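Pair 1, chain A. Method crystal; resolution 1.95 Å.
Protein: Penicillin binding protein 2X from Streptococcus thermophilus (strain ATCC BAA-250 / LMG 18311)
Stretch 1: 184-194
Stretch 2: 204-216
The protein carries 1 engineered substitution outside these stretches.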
# COMPACT_ATOMS: atom_id res chain seq x y z
N LEU A 184 2.29 -5.72 14.36
CA LEU A 184 2.13 -4.54 15.21
C LEU A 184 1.67 -4.86 16.63
O LEU A 184 2.00 -4.12 17.54
CB LEU A 184 1.14 -3.57 14.57
CG LEU A 184 1.67 -2.85 13.34
CD1 LEU A 184 0.53 -2.17 12.59
CD2 LEU A 184 2.74 -1.84 13.72
N THR A 185 0.92 -5.95 16.77
CA THR A 185 0.35 -6.35 18.03
C THR A 185 1.35 -7.16 18.81
O THR A 185 1.90 -8.15 18.31
CB THR A 185 -0.92 -7.20 17.81
OG1 THR A 185 -1.85 -6.44 17.03
CG2 THR A 185 -1.58 -7.58 19.15
N GLY A 186 1.59 -6.76 20.03
CA GLY A 186 2.54 -7.49 20.85
C GLY A 186 1.90 -8.73 21.43
O GLY A 186 0.79 -9.12 21.05
N THR A 187 2.60 -9.37 22.36
CA THR A 187 2.06 -10.52 23.05
C THR A 187 1.46 -9.96 24.31
O THR A 187 2.14 -9.29 25.10
CB THR A 187 3.16 -11.55 23.34
OG1 THR A 187 3.75 -11.94 22.09
CG2 THR A 187 2.59 -12.79 24.06
N ASP A 188 0.19 -10.22 24.50
CA ASP A 188 -0.50 -9.71 25.67
C ASP A 188 0.07 -10.20 27.00
O ASP A 188 0.67 -11.27 27.10
CB ASP A 188 -1.98 -10.07 25.60
CG ASP A 188 -2.72 -9.29 24.52
OD1 ASP A 188 -2.24 -8.20 24.10
OD2 ASP A 188 -3.79 -9.78 24.11
N GLY A 189 -0.09 -9.34 28.00
CA GLY A 189 0.31 -9.61 29.37
C GLY A 189 -0.89 -10.12 30.13
O GLY A 189 -1.94 -10.38 29.55
N GLU A 190 -0.75 -10.24 31.44
CA GLU A 190 -1.81 -10.78 32.26
C GLU A 190 -1.72 -10.12 33.62
O GLU A 190 -0.62 -9.80 34.09
CB GLU A 190 -1.58 -12.29 32.40
CG GLU A 190 -2.82 -13.13 32.57
CD GLU A 190 -3.59 -13.35 31.28
OE1 GLU A 190 -4.82 -13.58 31.34
OE2 GLU A 190 -2.98 -13.31 30.19
N ALA A 191 -2.86 -9.88 34.25
CA ALA A 191 -2.87 -9.30 35.59
C ALA A 191 -4.06 -9.79 36.39
O ALA A 191 -5.06 -10.27 35.84
CB ALA A 191 -2.89 -7.79 35.51
N ILE A 192 -3.93 -9.68 37.70
CA ILE A 192 -4.99 -10.02 38.62
C ILE A 192 -5.51 -8.69 39.14
O ILE A 192 -4.79 -7.94 39.80
CB ILE A 192 -4.49 -10.88 39.81
CG1 ILE A 192 -3.88 -12.18 39.29
CG2 ILE A 192 -5.63 -11.16 40.77
CD1 ILE A 192 -3.24 -13.03 40.37
N TYR A 193 -6.75 -8.38 38.81
CA TYR A 193 -7.39 -7.18 39.33
C TYR A 193 -8.12 -7.60 40.56
O TYR A 193 -8.54 -8.74 40.65
CB TYR A 193 -8.43 -6.64 38.35
CG TYR A 193 -7.90 -5.88 37.19
CD1 TYR A 193 -7.16 -6.51 36.19
CD2 TYR A 193 -8.17 -4.52 37.04
CE1 TYR A 193 -6.68 -5.80 35.09
CE2 TYR A 193 -7.72 -3.81 35.94
CZ TYR A 193 -6.97 -4.45 34.98
OH TYR A 193 -6.50 -3.74 33.91
N GLU A 194 -8.27 -6.68 41.50
CA GLU A 194 -9.09 -6.94 42.67
C GLU A 194 -10.55 -6.80 42.21
O GLU A 194 -10.83 -6.07 41.26
CB GLU A 194 -8.76 -5.96 43.79
CG GLU A 194 -7.33 -6.09 44.31
CD GLU A 194 -6.96 -5.03 45.33
OE1 GLU A 194 -6.31 -5.37 46.34
OE2 GLU A 194 -7.33 -3.85 45.14
N GLY A 204 -7.61 0.09 38.36
CA GLY A 204 -6.40 0.70 38.92
C GLY A 204 -5.68 -0.08 40.01
O GLY A 204 -4.62 0.35 40.46
N THR A 205 -6.23 -1.23 40.40
CA THR A 205 -5.69 -2.05 41.48
C THR A 205 -4.77 -3.20 41.07
O THR A 205 -4.20 -3.87 41.93
CB THR A 205 -6.86 -2.71 42.26
OG1 THR A 205 -7.65 -3.50 41.35
CG2 THR A 205 -7.71 -1.66 42.91
N GLU A 206 -4.67 -3.44 39.76
CA GLU A 206 -3.86 -4.51 39.14
C GLU A 206 -2.52 -4.84 39.72
O GLU A 206 -1.77 -3.97 40.16
CB GLU A 206 -3.48 -4.19 37.67
CG GLU A 206 -4.59 -3.76 36.78
CD GLU A 206 -4.96 -2.31 36.98
OE1 GLU A 206 -4.29 -1.44 36.39
OE2 GLU A 206 -5.93 -2.06 37.71
N THR A 207 -2.21 -6.13 39.64
CA THR A 207 -0.91 -6.66 39.95
C THR A 207 -0.59 -7.44 38.68
O THR A 207 -1.26 -8.42 38.38
CB THR A 207 -0.90 -7.61 41.16
OG1 THR A 207 -1.22 -6.88 42.35
CG2 THR A 207 0.48 -8.25 41.32
N ILE A 208 0.39 -6.97 37.92
CA ILE A 208 0.81 -7.65 36.70
C ILE A 208 1.48 -8.96 37.08
O ILE A 208 2.31 -8.99 37.99
CB ILE A 208 1.73 -6.76 35.85
CG1 ILE A 208 0.92 -5.56 35.32
CG2 ILE A 208 2.35 -7.55 34.70
CD1 ILE A 208 1.72 -4.49 34.60
N THR A 209 1.07 -10.04 36.43
CA THR A 209 1.63 -11.36 36.70
C THR A 209 2.45 -11.87 35.52
O THR A 209 3.36 -12.70 35.70
CB THR A 209 0.53 -12.37 37.06
OG1 THR A 209 -0.41 -12.47 35.99
CG2 THR A 209 -0.17 -11.93 38.32
N LYS A 210 2.09 -11.42 34.33
CA LYS A 210 2.82 -11.75 33.10
C LYS A 210 2.99 -10.44 32.33
O LYS A 210 2.00 -9.82 31.96
CB LYS A 210 2.04 -12.73 32.25
CG LYS A 210 2.76 -13.11 30.97
CD LYS A 210 1.98 -14.11 30.15
CE LYS A 210 2.85 -14.61 29.01
NZ LYS A 210 2.15 -15.57 28.10
N GLU A 211 4.22 -10.03 32.10
CA GLU A 211 4.50 -8.80 31.37
C GLU A 211 4.16 -8.95 29.89
O GLU A 211 4.43 -9.98 29.28
CB GLU A 211 5.99 -8.42 31.49
CG GLU A 211 6.42 -7.90 32.85
CD GLU A 211 5.78 -6.57 33.22
OE1 GLU A 211 5.41 -5.78 32.33
OE2 GLU A 211 5.66 -6.30 34.43
N ALA A 212 3.57 -7.91 29.32
CA ALA A 212 3.27 -7.90 27.89
C ALA A 212 4.59 -7.71 27.11
O ALA A 212 5.55 -7.20 27.66
CB ALA A 212 2.29 -6.79 27.57
N ILE A 213 4.62 -8.16 25.86
CA ILE A 213 5.81 -7.98 25.00
C ILE A 213 5.39 -7.02 23.87
O ILE A 213 4.45 -7.30 23.15
CB ILE A 213 6.28 -9.32 24.41
CG1 ILE A 213 6.68 -10.29 25.53
CG2 ILE A 213 7.46 -9.11 23.45
CD1 ILE A 213 6.90 -11.71 25.05
N ASP A 214 6.09 -5.90 23.74
CA ASP A 214 5.74 -4.88 22.75
C ASP A 214 5.66 -5.42 21.32
O ASP A 214 6.37 -6.34 20.95
CB ASP A 214 6.79 -3.75 22.74
CG ASP A 214 6.82 -2.94 24.03
OD1 ASP A 214 5.96 -3.12 24.93
OD2 ASP A 214 7.70 -2.07 24.12
N GLY A 215 4.79 -4.81 20.52
CA GLY A 215 4.68 -5.16 19.13
C GLY A 215 5.92 -4.68 18.39
O GLY A 215 6.71 -3.91 18.92
N LYS A 216 6.10 -5.15 17.17
CA LYS A 216 7.24 -4.74 16.36
C LYS A 216 6.94 -3.41 15.70
O LYS A 216 5.79 -3.07 15.45
CB LYS A 216 7.56 -5.83 15.34
CG LYS A 216 8.08 -7.11 16.01
CD LYS A 216 8.25 -8.23 15.03
CE LYS A 216 8.79 -9.49 15.71
NZ LYS A 216 8.94 -10.61 14.72
O HOH W 1 3.45 -11.54 27.15

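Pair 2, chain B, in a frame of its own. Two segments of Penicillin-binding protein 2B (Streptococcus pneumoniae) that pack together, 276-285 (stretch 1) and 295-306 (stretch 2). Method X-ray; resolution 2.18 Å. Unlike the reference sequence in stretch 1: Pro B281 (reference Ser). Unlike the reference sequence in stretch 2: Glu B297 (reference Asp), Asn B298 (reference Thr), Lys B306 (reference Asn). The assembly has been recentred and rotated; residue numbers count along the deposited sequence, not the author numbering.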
# COMPACT_ATOMS: atom_id res chain seq x y z
N LEU B 276 -3.01 2.98 15.32
CA LEU B 276 -2.04 2.12 15.97
C LEU B 276 -1.27 2.83 17.10
O LEU B 276 -0.86 2.19 18.09
CB LEU B 276 -1.07 1.51 14.95
CG LEU B 276 -1.65 0.58 13.87
CD1 LEU B 276 -0.71 0.52 12.68
CD2 LEU B 276 -1.94 -0.82 14.39
N GLN B 277 -1.09 4.14 16.99
CA GLN B 277 -0.28 4.90 17.95
C GLN B 277 -0.80 4.84 19.38
O GLN B 277 -1.96 5.16 19.64
CB GLN B 277 -0.13 6.37 17.53
CG GLN B 277 0.81 7.20 18.41
CD GLN B 277 2.25 6.75 18.28
OE1 GLN B 277 2.76 6.60 17.17
NE2 GLN B 277 2.91 6.49 19.41
N GLY B 278 0.04 4.43 20.32
CA GLY B 278 -0.39 4.32 21.70
C GLY B 278 -0.93 5.64 22.22
O GLY B 278 -0.46 6.71 21.83
N LYS B 279 -1.93 5.57 23.08
CA LYS B 279 -2.41 6.76 23.77
C LYS B 279 -1.42 7.09 24.89
O LYS B 279 -1.08 6.23 25.70
CB LYS B 279 -3.81 6.53 24.34
CG LYS B 279 -4.40 7.74 25.06
CD LYS B 279 -5.49 7.31 26.04
CE LYS B 279 -5.87 8.45 27.00
NZ LYS B 279 -4.83 8.67 28.05
N ARG B 280 -0.97 8.33 24.94
CA ARG B 280 0.15 8.69 25.81
C ARG B 280 -0.22 8.97 27.27
O ARG B 280 -1.26 9.57 27.53
CB ARG B 280 0.84 9.92 25.24
CG ARG B 280 1.07 9.84 23.75
CD ARG B 280 2.01 10.94 23.34
NE ARG B 280 2.29 10.90 21.91
CZ ARG B 280 3.30 11.55 21.33
NH1 ARG B 280 4.13 12.29 22.06
NH2 ARG B 280 3.46 11.45 20.01
N PRO B 281 0.63 8.54 28.23
CA PRO B 281 0.45 9.13 29.56
C PRO B 281 0.86 10.60 29.57
O PRO B 281 1.83 11.00 28.92
CB PRO B 281 1.38 8.29 30.46
CG PRO B 281 1.60 7.02 29.74
CD PRO B 281 1.52 7.35 28.26
N VAL B 282 0.10 11.41 30.31
CA VAL B 282 0.36 12.84 30.46
C VAL B 282 0.36 13.20 31.94
O VAL B 282 -0.49 12.76 32.71
CB VAL B 282 -0.70 13.71 29.74
CG1 VAL B 282 -0.65 15.15 30.24
CG2 VAL B 282 -0.55 13.67 28.22
N LYS B 283 1.34 14.00 32.36
CA LYS B 283 1.49 14.38 33.76
C LYS B 283 1.71 15.88 33.85
O LYS B 283 2.11 16.52 32.88
CB LYS B 283 2.69 13.66 34.37
CG LYS B 283 2.53 12.16 34.46
CD LYS B 283 3.57 11.50 35.37
CE LYS B 283 3.02 10.21 35.97
NZ LYS B 283 2.16 9.47 34.99
N GLU B 284 1.43 16.44 35.01
CA GLU B 284 1.91 17.79 35.29
C GLU B 284 2.82 17.77 36.51
O GLU B 284 2.48 17.19 37.54
CB GLU B 284 0.77 18.80 35.37
CG GLU B 284 0.21 19.12 33.98
CD GLU B 284 -0.82 20.24 33.94
OE1 GLU B 284 -0.99 20.95 34.95
OE2 GLU B 284 -1.45 20.40 32.86
N ILE B 285 4.00 18.36 36.36
CA ILE B 285 4.98 18.44 37.43
C ILE B 285 4.85 19.81 38.09
O ILE B 285 4.90 20.85 37.42
CB ILE B 285 6.42 18.16 36.92
CG1 ILE B 285 6.59 16.69 36.56
CG2 ILE B 285 7.45 18.47 38.00
CD1 ILE B 285 6.11 16.34 35.19
N SER B 295 6.14 17.94 43.03
CA SER B 295 4.91 17.15 42.92
C SER B 295 4.74 16.60 41.50
O SER B 295 5.13 17.25 40.52
CB SER B 295 3.72 18.04 43.28
OG SER B 295 2.61 17.27 43.73
N VAL B 296 4.17 15.41 41.40
CA VAL B 296 3.93 14.74 40.12
C VAL B 296 2.44 14.43 40.00
O VAL B 296 1.97 13.41 40.51
CB VAL B 296 4.74 13.42 40.00
CG1 VAL B 296 4.41 12.70 38.72
CG2 VAL B 296 6.23 13.68 40.11
N GLU B 297 1.70 15.31 39.34
CA GLU B 297 0.25 15.14 39.18
C GLU B 297 -0.10 14.62 37.77
O GLU B 297 0.14 15.28 36.76
CB GLU B 297 -0.47 16.46 39.48
CG GLU B 297 -1.98 16.46 39.27
CD GLU B 297 -2.54 17.76 38.69
OE1 GLU B 297 -3.73 18.05 38.92
OE2 GLU B 297 -1.80 18.51 38.00
N ASN B 298 -0.66 13.42 37.71
CA ASN B 298 -1.05 12.84 36.42
C ASN B 298 -2.37 13.41 35.90
O ASN B 298 -3.23 13.85 36.67
CB ASN B 298 -1.14 11.31 36.52
CG ASN B 298 -2.08 10.86 37.62
OD1 ASN B 298 -3.22 11.33 37.71
ND2 ASN B 298 -1.61 9.94 38.46
N ILE B 299 -2.52 13.43 34.58
CA ILE B 299 -3.70 13.98 33.94
C ILE B 299 -4.36 12.90 33.07
O ILE B 299 -5.58 12.73 33.09
CB ILE B 299 -3.37 15.26 33.14
CG1 ILE B 299 -3.04 16.40 34.11
CG2 ILE B 299 -4.49 15.63 32.18
CD1 ILE B 299 -3.00 17.77 33.45
N GLU B 300 -3.56 12.17 32.31
CA GLU B 300 -4.09 11.03 31.57
C GLU B 300 -3.14 9.85 31.64
O GLU B 300 -1.93 9.98 31.45
CB GLU B 300 -4.37 11.37 30.11
CG GLU B 300 -5.49 12.36 29.91
CD GLU B 300 -5.26 13.21 28.68
OE1 GLU B 300 -4.58 12.74 27.74
OE2 GLU B 300 -5.76 14.35 28.65
N GLU B 301 -3.70 8.68 31.94
CA GLU B 301 -2.92 7.46 31.91
C GLU B 301 -2.93 6.87 30.51
O GLU B 301 -3.88 7.04 29.75
CB GLU B 301 -3.41 6.47 32.96
CG GLU B 301 -3.26 7.03 34.37
CD GLU B 301 -3.82 6.08 35.41
OE1 GLU B 301 -4.23 4.97 35.00
OE2 GLU B 301 -3.83 6.44 36.60
N GLY B 302 -1.83 6.22 30.16
CA GLY B 302 -1.63 5.78 28.79
C GLY B 302 -2.15 4.38 28.59
O GLY B 302 -2.40 3.66 29.56
N SER B 303 -2.29 4.02 27.32
CA SER B 303 -2.70 2.69 26.91
C SER B 303 -2.08 2.31 25.56
O SER B 303 -1.82 3.17 24.71
CB SER B 303 -4.22 2.60 26.80
OG SER B 303 -4.74 3.64 26.00
N LYS B 304 -1.85 1.01 25.40
CA LYS B 304 -1.52 0.39 24.14
C LYS B 304 -2.44 0.90 23.02
O LYS B 304 -3.65 1.03 23.20
CB LYS B 304 -1.62 -1.13 24.28
CG LYS B 304 -1.26 -1.92 23.03
CD LYS B 304 -1.05 -3.39 23.37
CE LYS B 304 -0.73 -4.21 22.13
NZ LYS B 304 0.14 -5.36 22.45
N GLY B 305 -1.85 1.21 21.87
CA GLY B 305 -2.65 1.51 20.69
C GLY B 305 -3.67 0.42 20.38
O GLY B 305 -3.62 -0.67 20.96
N LYS B 306 -4.62 0.74 19.50
CA LYS B 306 -5.64 -0.23 19.13
C LYS B 306 -5.09 -1.11 18.02
O LYS B 306 -4.02 -0.81 17.48
CB LYS B 306 -6.96 0.42 18.71
CG LYS B 306 -7.64 1.30 19.79
CD LYS B 306 -7.52 0.71 21.18
CE LYS B 306 -7.97 1.66 22.28
NZ LYS B 306 -7.66 1.13 23.65

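Where do the two contacts differ most sharply? At the matched positions Gly A189 and Pro B281, the side-chain bulk lies on different strands: on Ala A212 facing the glycine in pair 1, on Pro B281 facing Gly B302 in pair 2. In pair 1, Gly A189 has no side chain, and Ala A212 supplies the methyl group, its CB 3.5 Å from Gly A189 N. In pair 2 the bulk changes sides: the ring of Pro B281, which differs from the reference sequence, brings CG to 3.5 Å from Gly B302 N. An ideal CB on Gly B302 would lie 2.2 Å from Pro B281 CD, a clash, so the bare glycine makes room for the ring. An ideal CB on Gly A189 would likewise clash, 2.7 Å from Lys A210 O.

What backbone do the pairs share? Fourteen central residues superpose with an RMSD of 1.0 Å, as antiparallel segments with a one-residue register shift, a beta bulge. In pair 1 it falls between Glu A190 and Ala A191, in pair 2 between the matching Val B282 and Lys B283. One carbonyl serves two amides there: Glu A190 O accepts from Thr A209 N at 2.9 Å and Lys A210 N at 3.2 Å, while Val B282 O accepts from Ile B299 N at 2.8 Å and Glu B300 N at 3.2 Å. In the same bridged pairs, Glu A190 N donates to Lys A210 O at 2.8 Å and Val B282 N to Glu B300 O at 2.7 Å.

How do side chains beside the bulge fill matching positions? Thr A209 adds a weak hydrogen bond from OG1 to Glu A190 O, 3.3 Å, and sets its CG2 3.8 Å from Ile A192 CG1. Its counterpart Ile B299 has no hydroxyl and offers only hydrocarbon: its CB lies 4.0 Å from Val B282 CG1, and its CD1 3.1 Å from Glu B284 OE2. Glu B284 occupies the place of Ile A192, so the apolar and polar members of this neighbouring pair are exchanged.

How are the outer parts of the contact held? Thr A187 and Ile A213 exchange two backbone bonds, Thr A187 N to Ile A213 O at 2.9 Å and Ile A213 N to Thr A187 O at 2.8 Å. The matching Lys B279 and Ser B303 repeat the pattern, though Lys B279 N to Ser B303 O is weak at 2.9 Å. The lysine also reaches along the other stretch, its NZ donating to Glu B301 O at 2.5 Å. Toward the other end of pair 1, Glu A206 lays CG over one face of the Tyr A193 ring, 3.2 Å from the ring centroid; the matched positions hold Val B296 and Ile B285, with no aromatic ring.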